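Local coordinates for protein ribokinase, putative (Burkholderia thailandensis, PDB 3B1R) that binds nucleosides and AMP in a pfkB-family (ribokinase-like) fold and probably acts as a nucleoside kinase, phosphorylating nucleosides such as inosine, at residues 17-22 with 50-55; 22-27 with 293-298; 109-114 with 123-128. All coordinates share one frame; numbering follows the deposited sequence.

Interaction 1: residues 17-22 with 50-55; sequences IAYDNI and MRREFG. With AMP (adenosine monophosphate), chain G.
R52, Y19 and G55, in that order, bury the most surface here. The R52 side chain leaves with CG anti to the backbone N (chi1 178°), bends at chi3 and lays one guanidinium face over Y19 CB, with R52 NH2 3.5 Å from that carbon. The guanidinium and the Y19 ring are tilted 30° to each other; R52 NE also makes a weak bond of 3.4 Å to N21 OD1. E53 O lies at the edge of the Y19 ring, in its plane, while Y19 CE1 packs on F54 CD2. G55 contributes through its backbone. It forms an antiparallel hydrogen-bonded pair with A18, and its bare CA packs closely on the D20 carboxylate, 3.5 Å from OD2. That carboxylate grips the AMP ribose, accepting O3' on OD2 at 2.5 Å and O2' on OD1 at 2.7 Å. D20 and E53 form the second such pair, E53 N to D20 O being nearly straight at 175°. Strand 53-55 is the outermost strand, within this chain, of a four-stranded sheet, strand 18-24 lies between it and strand 109-115, and helix 84-93 packs against I17, Y19 and F54.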
loop_
_atom_site.group_PDB
_atom_site.type_symbol
_atom_site.label_atom_id
_atom_site.label_comp_id
_atom_site.label_asym_id
_atom_site.label_seq_id
_atom_site.Cartn_x
_atom_site.Cartn_y
_atom_site.Cartn_z
ATOM N N ILE A 17 -9.365 9.238 -15.981
ATOM C CA ILE A 17 -10.102 8.014 -16.298
ATOM C C ILE A 17 -9.059 6.893 -16.239
ATOM O O ILE A 17 -8.058 6.925 -16.950
ATOM C CB ILE A 17 -10.786 8.064 -17.692
ATOM C CG1 ILE A 17 -11.414 9.445 -17.941
ATOM C CG2 ILE A 17 -11.845 6.976 -17.785
ATOM C CD1 ILE A 17 -11.708 9.740 -19.398
ATOM N N ALA A 18 -9.286 5.927 -15.363
ATOM C CA ALA A 18 -8.212 5.040 -14.926
ATOM C C ALA A 18 -8.687 3.623 -14.645
ATOM O O ALA A 18 -9.878 3.387 -14.435
ATOM C CB ALA A 18 -7.577 5.618 -13.666
ATOM N N TYR A 19 -7.747 2.682 -14.629
ATOM C CA TYR A 19 -8.030 1.350 -14.117
ATOM C C TYR A 19 -7.468 1.180 -12.720
ATOM O O TYR A 19 -6.289 1.412 -12.482
ATOM C CB TYR A 19 -7.500 0.266 -15.062
ATOM C CG TYR A 19 -8.190 0.268 -16.397
ATOM C CD1 TYR A 19 -9.547 -0.016 -16.502
ATOM C CD2 TYR A 19 -7.480 0.536 -17.566
ATOM C CE1 TYR A 19 -10.193 -0.011 -17.750
ATOM C CE2 TYR A 19 -8.114 0.541 -18.807
ATOM C CZ TYR A 19 -9.468 0.279 -18.888
ATOM O OH TYR A 19 -10.093 0.276 -20.115
ATOM N N ASP A 20 -8.325 0.768 -11.797
ATOM C CA ASP A 20 -7.936 0.603 -10.414
ATOM C C ASP A 20 -7.746 -0.857 -10.025
ATOM O O ASP A 20 -8.527 -1.746 -10.399
ATOM C CB ASP A 20 -8.959 1.239 -9.477
ATOM C CG ASP A 20 -9.108 2.749 -9.684
ATOM O OD1 ASP A 20 -8.278 3.371 -10.398
ATOM O OD2 ASP A 20 -10.067 3.310 -9.110
ATOM N N ASN A 21 -6.692 -1.067 -9.251
ATOM C CA ASN A 21 -6.358 -2.338 -8.663
ATOM C C ASN A 21 -6.255 -2.035 -7.158
ATOM O O ASN A 21 -5.299 -1.420 -6.701
ATOM C CB ASN A 21 -5.040 -2.844 -9.272
ATOM C CG ASN A 21 -5.036 -2.780 -10.823
ATOM O OD1 ASN A 21 -5.530 -3.687 -11.497
ATOM N ND2 ASN A 21 -4.482 -1.699 -11.381
ATOM N N ILE A 22 -7.254 -2.464 -6.400
ATOM C CA ILE A 22 -7.460 -1.990 -5.025
ATOM C C ILE A 22 -7.244 -3.067 -3.966
ATOM O O ILE A 22 -7.808 -4.149 -4.046
ATOM C CB ILE A 22 -8.874 -1.346 -4.867
ATOM C CG1 ILE A 22 -9.039 -0.182 -5.857
ATOM C CG2 ILE A 22 -9.113 -0.900 -3.425
ATOM C CD1 ILE A 22 -10.510 0.134 -6.251
ATOM N N MET A 50 -7.055 -11.296 -7.938
ATOM C CA MET A 50 -7.144 -9.910 -8.406
ATOM C C MET A 50 -8.406 -9.693 -9.243
ATOM O O MET A 50 -8.936 -10.639 -9.835
ATOM C CB MET A 50 -5.906 -9.475 -9.222
ATOM C CG MET A 50 -4.742 -10.469 -9.340
ATOM S SD MET A 50 -4.698 -11.396 -10.910
ATOM C CE MET A 50 -4.210 -10.130 -12.086
ATOM N N ARG A 51 -8.873 -8.442 -9.282
ATOM C CA ARG A 51 -10.002 -8.011 -10.110
ATOM C C ARG A 51 -9.817 -6.519 -10.436
ATOM O O ARG A 51 -9.985 -5.672 -9.562
ATOM C CB ARG A 51 -11.342 -8.203 -9.376
ATOM C CG ARG A 51 -11.731 -9.659 -9.055
ATOM C CD ARG A 51 -13.243 -9.825 -8.891
ATOM N NE ARG A 51 -13.941 -9.778 -10.178
ATOM C CZ ARG A 51 -15.258 -9.645 -10.325
ATOM N NH1 ARG A 51 -16.052 -9.545 -9.263
ATOM N NH2 ARG A 51 -15.784 -9.609 -11.546
ATOM N N ARG A 52 -9.458 -6.207 -11.680
ATOM C CA ARG A 52 -9.254 -4.813 -12.110
ATOM C C ARG A 52 -10.597 -4.048 -12.142
ATOM O O ARG A 52 -11.578 -4.550 -12.680
ATOM C CB ARG A 52 -8.533 -4.796 -13.466
ATOM C CG ARG A 52 -8.279 -3.418 -14.083
ATOM C CD ARG A 52 -7.358 -3.532 -15.296
ATOM N NE ARG A 52 -5.962 -3.450 -14.880
ATOM C CZ ARG A 52 -5.024 -2.709 -15.466
ATOM N NH1 ARG A 52 -3.797 -2.711 -14.966
ATOM N NH2 ARG A 52 -5.293 -1.990 -16.552
ATOM N N GLU A 53 -10.648 -2.854 -11.541
ATOM C CA GLU A 53 -11.904 -2.071 -11.478
ATOM C C GLU A 53 -11.930 -0.891 -12.448
ATOM O O GLU A 53 -10.889 -0.444 -12.934
ATOM C CB GLU A 53 -12.167 -1.529 -10.065
ATOM C CG GLU A 53 -11.834 -2.441 -8.913
ATOM C CD GLU A 53 -13.001 -3.287 -8.449
ATOM O OE1 GLU A 53 -14.053 -3.292 -9.127
ATOM O OE2 GLU A 53 -12.858 -3.949 -7.397
ATOM N N PHE A 54 -13.131 -0.389 -12.729
ATOM C CA PHE A 54 -13.302 0.866 -13.453
ATOM C C PHE A 54 -13.268 2.034 -12.478
ATOM O O PHE A 54 -14.035 2.072 -11.520
ATOM C CB PHE A 54 -14.614 0.851 -14.244
ATOM C CG PHE A 54 -14.684 -0.269 -15.235
ATOM C CD1 PHE A 54 -15.257 -1.487 -14.885
ATOM C CD2 PHE A 54 -14.142 -0.118 -16.510
ATOM C CE1 PHE A 54 -15.305 -2.532 -15.801
ATOM C CE2 PHE A 54 -14.180 -1.158 -17.429
ATOM C CZ PHE A 54 -14.760 -2.367 -17.076
ATOM N N GLY A 55 -12.359 2.972 -12.717
ATOM C CA GLY A 55 -12.156 4.091 -11.808
ATOM C C GLY A 55 -11.667 5.342 -12.501
ATOM O O GLY A 55 -12.033 5.615 -13.657
HETATM P P AMP G . -11.526 9.017 -4.477
HETATM O O1P AMP G . -11.220 10.401 -3.931
HETATM O O2P AMP G . -11.430 7.897 -3.467
HETATM O O3P AMP G . -12.818 8.965 -5.260
HETATM O "O5'" AMP G . -10.392 8.753 -5.583
HETATM C "C5'" AMP G . -10.046 7.449 -6.047
HETATM C "C4'" AMP G . -9.670 7.590 -7.513
HETATM O "O4'" AMP G . -8.473 8.354 -7.610
HETATM C "C3'" AMP G . -9.347 6.240 -8.141
HETATM O "O3'" AMP G . -10.483 5.788 -8.920
HETATM C "C2'" AMP G . -8.036 6.471 -8.905
HETATM O "O2'" AMP G . -8.132 6.046 -10.266
HETATM C "C1'" AMP G . -7.840 7.989 -8.819
HETATM N N9 AMP G . -6.481 8.502 -8.650
HETATM C C8 AMP G . -5.585 8.068 -7.746
HETATM N N7 AMP G . -4.450 8.779 -7.816
HETATM C C5 AMP G . -4.630 9.696 -8.783
HETATM C C6 AMP G . -3.799 10.750 -9.365
HETATM N N6 AMP G . -2.548 10.936 -8.888
HETATM N N1 AMP G . -4.344 11.498 -10.350
HETATM C C2 AMP G . -5.594 11.295 -10.815
HETATM N N3 AMP G . -6.407 10.329 -10.330
HETATM C C4 AMP G . -5.973 9.519 -9.329
HETATM O O HOH W 1 -9.426 -4.137 -7.373
#

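Interaction 2: residues 22-27 with 293-298; sequences IMTFEG and AHQGPQ
Q295 reaches I22 and T24 by the far end of its side chain. With CG anti to the backbone N (chi1 176°) and a bend at chi2, the chain brings its amide to strand 22-24. OE1 meets both branches of T24, accepting a weak hydrogen bond from OG1 at 3.5 Å and lying 3.7 Å from CG2. NE2 lies against I22 CG2 at 3.8 Å, as the I22 and Q295 side chains run antiparallel alongside one another. G296 follows with a positive phi of 98°, a conformation in which a CB would press on the preceding carbonyl O; its CA is 3.9 Å from I22 CD1, and its N is hydrogen-bonded to D255 OD2. P297 then offers its ring carbon CD to the same methyl, I22 CD1, at 3.5 Å, the two side chains running at a slant to each other. The proline also packs beside N60 and D20 and comes near the AMP, so this loop between helices 277-291 and 304-315 lies beside the end of strand 18-24 next to the nucleoside pocket. The two segments bury 168 Å² in all, and their nearest CA atoms, those of I22 and G296, are 7.0 Å apart: side chains, with the CA of G296, make the junction, and the backbones do not pair. Chemically it is mainly van der Waals packing of I22 and the Q295 amide, with a weak polar link, which suggests that fit counts for more than directional bonding.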
loop_
_atom_site.group_PDB
_atom_site.type_symbol
_atom_site.label_atom_id
_atom_site.label_comp_id
_atom_site.label_asym_id
_atom_site.label_seq_id
_atom_site.Cartn_x
_atom_site.Cartn_y
_atom_site.Cartn_z
ATOM N N ILE A 22 -7.254 -2.464 -6.400
ATOM C CA ILE A 22 -7.460 -1.990 -5.025
ATOM C C ILE A 22 -7.244 -3.067 -3.966
ATOM O O ILE A 22 -7.808 -4.149 -4.046
ATOM C CB ILE A 22 -8.874 -1.346 -4.867
ATOM C CG1 ILE A 22 -9.039 -0.182 -5.857
ATOM C CG2 ILE A 22 -9.113 -0.900 -3.425
ATOM C CD1 ILE A 22 -10.510 0.134 -6.251
ATOM N N MET A 23 -6.428 -2.744 -2.965
ATOM C CA MET A 23 -6.139 -3.644 -1.869
ATOM C C MET A 23 -6.548 -2.995 -0.547
ATOM O O MET A 23 -5.813 -2.173 0.012
ATOM C CB MET A 23 -4.650 -4.015 -1.858
ATOM C CG MET A 23 -4.131 -4.645 -3.167
ATOM S SD MET A 23 -3.812 -3.463 -4.511
ATOM C CE MET A 23 -2.046 -3.217 -4.396
ATOM N N THR A 24 -7.717 -3.396 -0.048
ATOM C CA THR A 24 -8.322 -2.835 1.163
ATOM C C THR A 24 -8.063 -3.681 2.408
ATOM O O THR A 24 -8.630 -4.769 2.555
ATOM C CB THR A 24 -9.854 -2.711 0.989
ATOM O OG1 THR A 24 -10.426 -4.019 0.841
ATOM C CG2 THR A 24 -10.166 -1.951 -0.229
ATOM N N PHE A 25 -7.199 -3.187 3.298
ATOM C CA PHE A 25 -7.033 -3.771 4.628
ATOM C C PHE A 25 -8.353 -3.638 5.372
ATOM O O PHE A 25 -8.915 -2.535 5.450
ATOM C CB PHE A 25 -5.909 -3.059 5.404
ATOM C CG PHE A 25 -5.682 -3.591 6.804
ATOM C CD1 PHE A 25 -5.382 -4.934 7.019
ATOM C CD2 PHE A 25 -5.747 -2.739 7.903
ATOM C CE1 PHE A 25 -5.165 -5.423 8.309
ATOM C CE2 PHE A 25 -5.526 -3.214 9.194
ATOM C CZ PHE A 25 -5.235 -4.561 9.400
ATOM N N GLU A 26 -8.866 -4.756 5.889
ATOM C CA GLU A 26 -10.105 -4.738 6.675
ATOM C C GLU A 26 -9.703 -4.397 8.090
ATOM O O GLU A 26 -9.516 -5.277 8.914
ATOM C CB GLU A 26 -10.817 -6.095 6.647
ATOM C CG GLU A 26 -10.819 -6.786 5.293
ATOM C CD GLU A 26 -12.070 -6.519 4.493
ATOM O OE1 GLU A 26 -12.447 -5.335 4.340
ATOM O OE2 GLU A 26 -12.674 -7.509 4.008
ATOM N N GLY A 27 -9.534 -3.106 8.350
ATOM C CA GLY A 27 -9.020 -2.609 9.622
ATOM C C GLY A 27 -8.656 -1.147 9.460
ATOM O O GLY A 27 -9.067 -0.500 8.501
ATOM N N ALA A 293 -20.322 0.320 1.055
ATOM C CA ALA A 293 -20.822 -1.024 1.308
ATOM C C ALA A 293 -20.423 -1.993 0.187
ATOM O O ALA A 293 -20.774 -3.171 0.230
ATOM C CB ALA A 293 -22.347 -0.997 1.487
ATOM N N HIS A 294 -19.702 -1.491 -0.815
ATOM C CA HIS A 294 -19.288 -2.306 -1.964
ATOM C C HIS A 294 -17.824 -2.077 -2.346
ATOM O O HIS A 294 -17.286 -0.982 -2.152
ATOM C CB HIS A 294 -20.240 -2.093 -3.152
ATOM C CG HIS A 294 -21.684 -2.243 -2.782
ATOM N ND1 HIS A 294 -22.351 -3.448 -2.862
ATOM C CD2 HIS A 294 -22.569 -1.354 -2.269
ATOM C CE1 HIS A 294 -23.597 -3.284 -2.449
ATOM N NE2 HIS A 294 -23.752 -2.026 -2.075
ATOM N N GLN A 295 -17.195 -3.132 -2.869
ATOM C CA GLN A 295 -15.765 -3.165 -3.205
ATOM C C GLN A 295 -15.444 -2.448 -4.523
ATOM O O GLN A 295 -15.903 -2.849 -5.592
ATOM C CB GLN A 295 -15.266 -4.635 -3.215
ATOM C CG GLN A 295 -13.805 -4.867 -3.650
ATOM C CD GLN A 295 -12.778 -4.145 -2.774
ATOM O OE1 GLN A 295 -12.923 -4.077 -1.548
ATOM N NE2 GLN A 295 -11.728 -3.613 -3.406
ATOM N N GLY A 296 -14.643 -1.386 -4.440
ATOM C CA GLY A 296 -14.291 -0.603 -5.612
ATOM C C GLY A 296 -15.138 0.649 -5.762
ATOM O O GLY A 296 -16.182 0.788 -5.127
ATOM N N PRO A 297 -14.698 1.575 -6.624
ATOM C CA PRO A 297 -15.367 2.874 -6.696
ATOM C C PRO A 297 -16.773 2.845 -7.303
ATOM O O PRO A 297 -17.596 3.697 -6.983
ATOM C CB PRO A 297 -14.420 3.705 -7.565
ATOM C CG PRO A 297 -13.626 2.717 -8.336
ATOM C CD PRO A 297 -13.489 1.519 -7.468
ATOM N N GLN A 298 -17.042 1.867 -8.160
ATOM C CA GLN A 298 -18.275 1.859 -8.921
ATOM C C GLN A 298 -18.995 0.505 -8.897
ATOM O O GLN A 298 -19.618 0.122 -9.887
ATOM C CB GLN A 298 -17.967 2.238 -10.364
ATOM C CG GLN A 298 -17.247 3.575 -10.583
ATOM C CD GLN A 298 -16.877 3.742 -12.034
ATOM O OE1 GLN A 298 -17.472 3.092 -12.889
ATOM N NE2 GLN A 298 -15.875 4.575 -12.325
#

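Interaction 3: residues 109-114 with 123-128; sequences AQAMIT and TAFHPG. With AMP (adenosine monophosphate), chain G.
Q110 stacks its amide over one face of the H126 imidazole, the planes tilted 29° and Q110 CD 3.5 Å above the ring, offset toward its rim. Q110 CG, held between the backbone N and the carbonyl carbon (chi1 64°), sits 3.2 Å from H126 ND1, a buried nitrogen that has no partner in the model. M112 SD comes obliquely to the same ring, 4.0 Å from H126 CE1, while M112 CB packs on A124 CB; these side chains also pack against the second subunit, Q110 on its M50, M112 on its M23 and H126 on its V47. The strands, 173° apart in direction, form a beta hairpin, with Q110-H126 and M112-A124 as hydrogen-bonded pairs and A111-F125 and I113-T123 as non-hydrogen-bonded ones. Through T123 to F125 a strand of the second subunit pairs in parallel, carrying the sheet across the dimer interface. On the face of A111, I113, T123 and F125, A111 CB abuts the edge of the F125 ring at 3.5 Å from CD1. A109 CB touches F125 CZ obliquely. One face of that ring carries the adenine of AMP, whose C5 lies 3.3 Å above the ring plane, while Q110 O lies over the opposite face. T123 lies alongside I113, with OG1 3.4 Å from I113 CG1, and I113 CD1 meets the ribose at AMP C3', 4.0 Å away.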
loop_
_atom_site.group_PDB
_atom_site.type_symbol
_atom_site.label_atom_id
_atom_site.label_comp_id
_atom_site.label_asym_id
_atom_site.label_seq_id
_atom_site.Cartn_x
_atom_site.Cartn_y
_atom_site.Cartn_z
ATOM N N ALA A 109 -4.268 5.376 -17.727
ATOM C CA ALA A 109 -3.894 5.459 -16.319
ATOM C C ALA A 109 -4.263 4.204 -15.547
ATOM O O ALA A 109 -5.264 3.554 -15.830
ATOM C CB ALA A 109 -4.539 6.685 -15.668
ATOM N N GLN A 110 -3.433 3.868 -14.570
ATOM C CA GLN A 110 -3.726 2.769 -13.675
ATOM C C GLN A 110 -3.313 3.158 -12.267
ATOM O O GLN A 110 -2.249 3.742 -12.060
ATOM C CB GLN A 110 -3.039 1.472 -14.133
ATOM C CG GLN A 110 -1.537 1.526 -14.101
ATOM C CD GLN A 110 -0.880 0.233 -14.527
ATOM O OE1 GLN A 110 -1.095 -0.820 -13.918
ATOM N NE2 GLN A 110 -0.055 0.307 -15.572
ATOM N N ALA A 111 -4.178 2.861 -11.309
ATOM C CA ALA A 111 -3.903 3.179 -9.917
ATOM C C ALA A 111 -3.765 1.895 -9.126
ATOM O O ALA A 111 -4.672 1.067 -9.126
ATOM C CB ALA A 111 -5.015 4.039 -9.350
ATOM N N MET A 112 -2.612 1.718 -8.484
ATOM C CA MET A 112 -2.425 0.633 -7.534
ATOM C C MET A 112 -2.693 1.205 -6.161
ATOM O O MET A 112 -1.865 1.920 -5.601
ATOM C CB MET A 112 -1.009 0.062 -7.604
ATOM C CG MET A 112 -0.901 -1.229 -8.363
ATOM S SD MET A 112 -1.212 -0.991 -10.111
ATOM C CE MET A 112 -1.152 -2.684 -10.697
ATOM N N ILE A 113 -3.873 0.908 -5.640
ATOM C CA ILE A 113 -4.342 1.558 -4.424
ATOM C C ILE A 113 -4.325 0.576 -3.269
ATOM O O ILE A 113 -5.003 -0.449 -3.307
ATOM C CB ILE A 113 -5.778 2.133 -4.583
ATOM C CG1 ILE A 113 -5.852 3.108 -5.769
ATOM C CG2 ILE A 113 -6.210 2.821 -3.282
ATOM C CD1 ILE A 113 -7.281 3.352 -6.319
ATOM N N THR A 114 -3.562 0.902 -2.233
ATOM C CA THR A 114 -3.632 0.125 -1.000
ATOM C C THR A 114 -4.178 1.025 0.100
ATOM O O THR A 114 -3.728 2.166 0.281
ATOM C CB THR A 114 -2.284 -0.513 -0.634
ATOM O OG1 THR A 114 -1.268 0.485 -0.628
ATOM C CG2 THR A 114 -1.910 -1.536 -1.648
ATOM N N THR A 123 -1.422 5.423 -2.935
ATOM C CA THR A 123 -1.532 4.951 -4.310
ATOM C C THR A 123 -0.248 5.104 -5.065
ATOM O O THR A 123 0.350 6.181 -5.075
ATOM C CB THR A 123 -2.658 5.677 -5.065
ATOM O OG1 THR A 123 -3.869 5.500 -4.354
ATOM C CG2 THR A 123 -2.828 5.132 -6.458
ATOM N N ALA A 124 0.167 4.001 -5.684
ATOM C CA ALA A 124 1.204 4.022 -6.690
ATOM C C ALA A 124 0.467 4.220 -8.005
ATOM O O ALA A 124 -0.357 3.391 -8.409
ATOM C CB ALA A 124 1.987 2.714 -6.695
ATOM N N PHE A 125 0.737 5.336 -8.658
ATOM C CA PHE A 125 -0.057 5.724 -9.820
ATOM C C PHE A 125 0.798 5.742 -11.085
ATOM O O PHE A 125 1.896 6.310 -11.082
ATOM C CB PHE A 125 -0.664 7.088 -9.541
ATOM C CG PHE A 125 -1.833 7.426 -10.403
ATOM C CD1 PHE A 125 -3.082 6.874 -10.146
ATOM C CD2 PHE A 125 -1.690 8.325 -11.456
ATOM C CE1 PHE A 125 -4.179 7.206 -10.933
ATOM C CE2 PHE A 125 -2.783 8.676 -12.247
ATOM C CZ PHE A 125 -4.024 8.114 -11.992
ATOM N N HIS A 126 0.328 5.069 -12.142
ATOM C CA HIS A 126 0.980 5.125 -13.465
ATOM C C HIS A 126 0.120 6.052 -14.312
ATOM O O HIS A 126 -0.919 5.618 -14.823
ATOM C CB HIS A 126 1.025 3.757 -14.180
ATOM C CG HIS A 126 1.603 2.625 -13.378
ATOM N ND1 HIS A 126 0.981 2.098 -12.265
ATOM C CD2 HIS A 126 2.703 1.860 -13.587
ATOM C CE1 HIS A 126 1.697 1.090 -11.795
ATOM N NE2 HIS A 126 2.752 0.930 -12.575
ATOM N N PRO A 127 0.527 7.331 -14.465
ATOM C CA PRO A 127 -0.330 8.297 -15.158
ATOM C C PRO A 127 -0.767 7.888 -16.567
ATOM O O PRO A 127 -1.894 8.163 -16.939
ATOM C CB PRO A 127 0.528 9.566 -15.210
ATOM C CG PRO A 127 1.932 9.083 -15.077
ATOM C CD PRO A 127 1.837 7.921 -14.122
ATOM N N GLY A 128 0.112 7.251 -17.339
ATOM C CA GLY A 128 -0.239 6.790 -18.686
ATOM C C GLY A 128 -0.815 7.910 -19.537
ATOM O O GLY A 128 -0.245 8.987 -19.606
HETATM P P AMP G . -11.526 9.017 -4.477
HETATM O O1P AMP G . -11.220 10.401 -3.931
HETATM O O2P AMP G . -11.430 7.897 -3.467
HETATM O O3P AMP G . -12.818 8.965 -5.260
HETATM O "O5'" AMP G . -10.392 8.753 -5.583
HETATM C "C5'" AMP G . -10.046 7.449 -6.047
HETATM C "C4'" AMP G . -9.670 7.590 -7.513
HETATM O "O4'" AMP G . -8.473 8.354 -7.610
HETATM C "C3'" AMP G . -9.347 6.240 -8.141
HETATM O "O3'" AMP G . -10.483 5.788 -8.920
HETATM C "C2'" AMP G . -8.036 6.471 -8.905
HETATM O "O2'" AMP G . -8.132 6.046 -10.266
HETATM C "C1'" AMP G . -7.840 7.989 -8.819
HETATM N N9 AMP G . -6.481 8.502 -8.650
HETATM C C8 AMP G . -5.585 8.068 -7.746
HETATM N N7 AMP G . -4.450 8.779 -7.816
HETATM C C5 AMP G . -4.630 9.696 -8.783
HETATM C C6 AMP G . -3.799 10.750 -9.365
HETATM N N6 AMP G . -2.548 10.936 -8.888
HETATM N N1 AMP G . -4.344 11.498 -10.350
HETATM C C2 AMP G . -5.594 11.295 -10.815
HETATM N N3 AMP G . -6.407 10.329 -10.330
HETATM C C4 AMP G . -5.973 9.519 -9.329
#

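All three interactions lie on the same side of the chain's centre and reach one four-stranded sheet, ordered 53-55, 18-24, 109-115, 122-126. Interactions 1 and 3 are strand pairings, their centres about 9 Å apart, joined where Y19 O meets A111 N at 2.8 Å; interaction 1 closes before interaction 3 opens. Interaction 2 shares I22 with interaction 1, about 11 Å away between centres, and brings in a loop from near the C-terminal end; interaction 3, about 15 Å off, is nested inside its span. The same AMP is touched by interaction 1 at the ribose and interaction 3 at both adenine and ribose, with P297 of interaction 2 nearby: the sheet forms a wall of the nucleoside site.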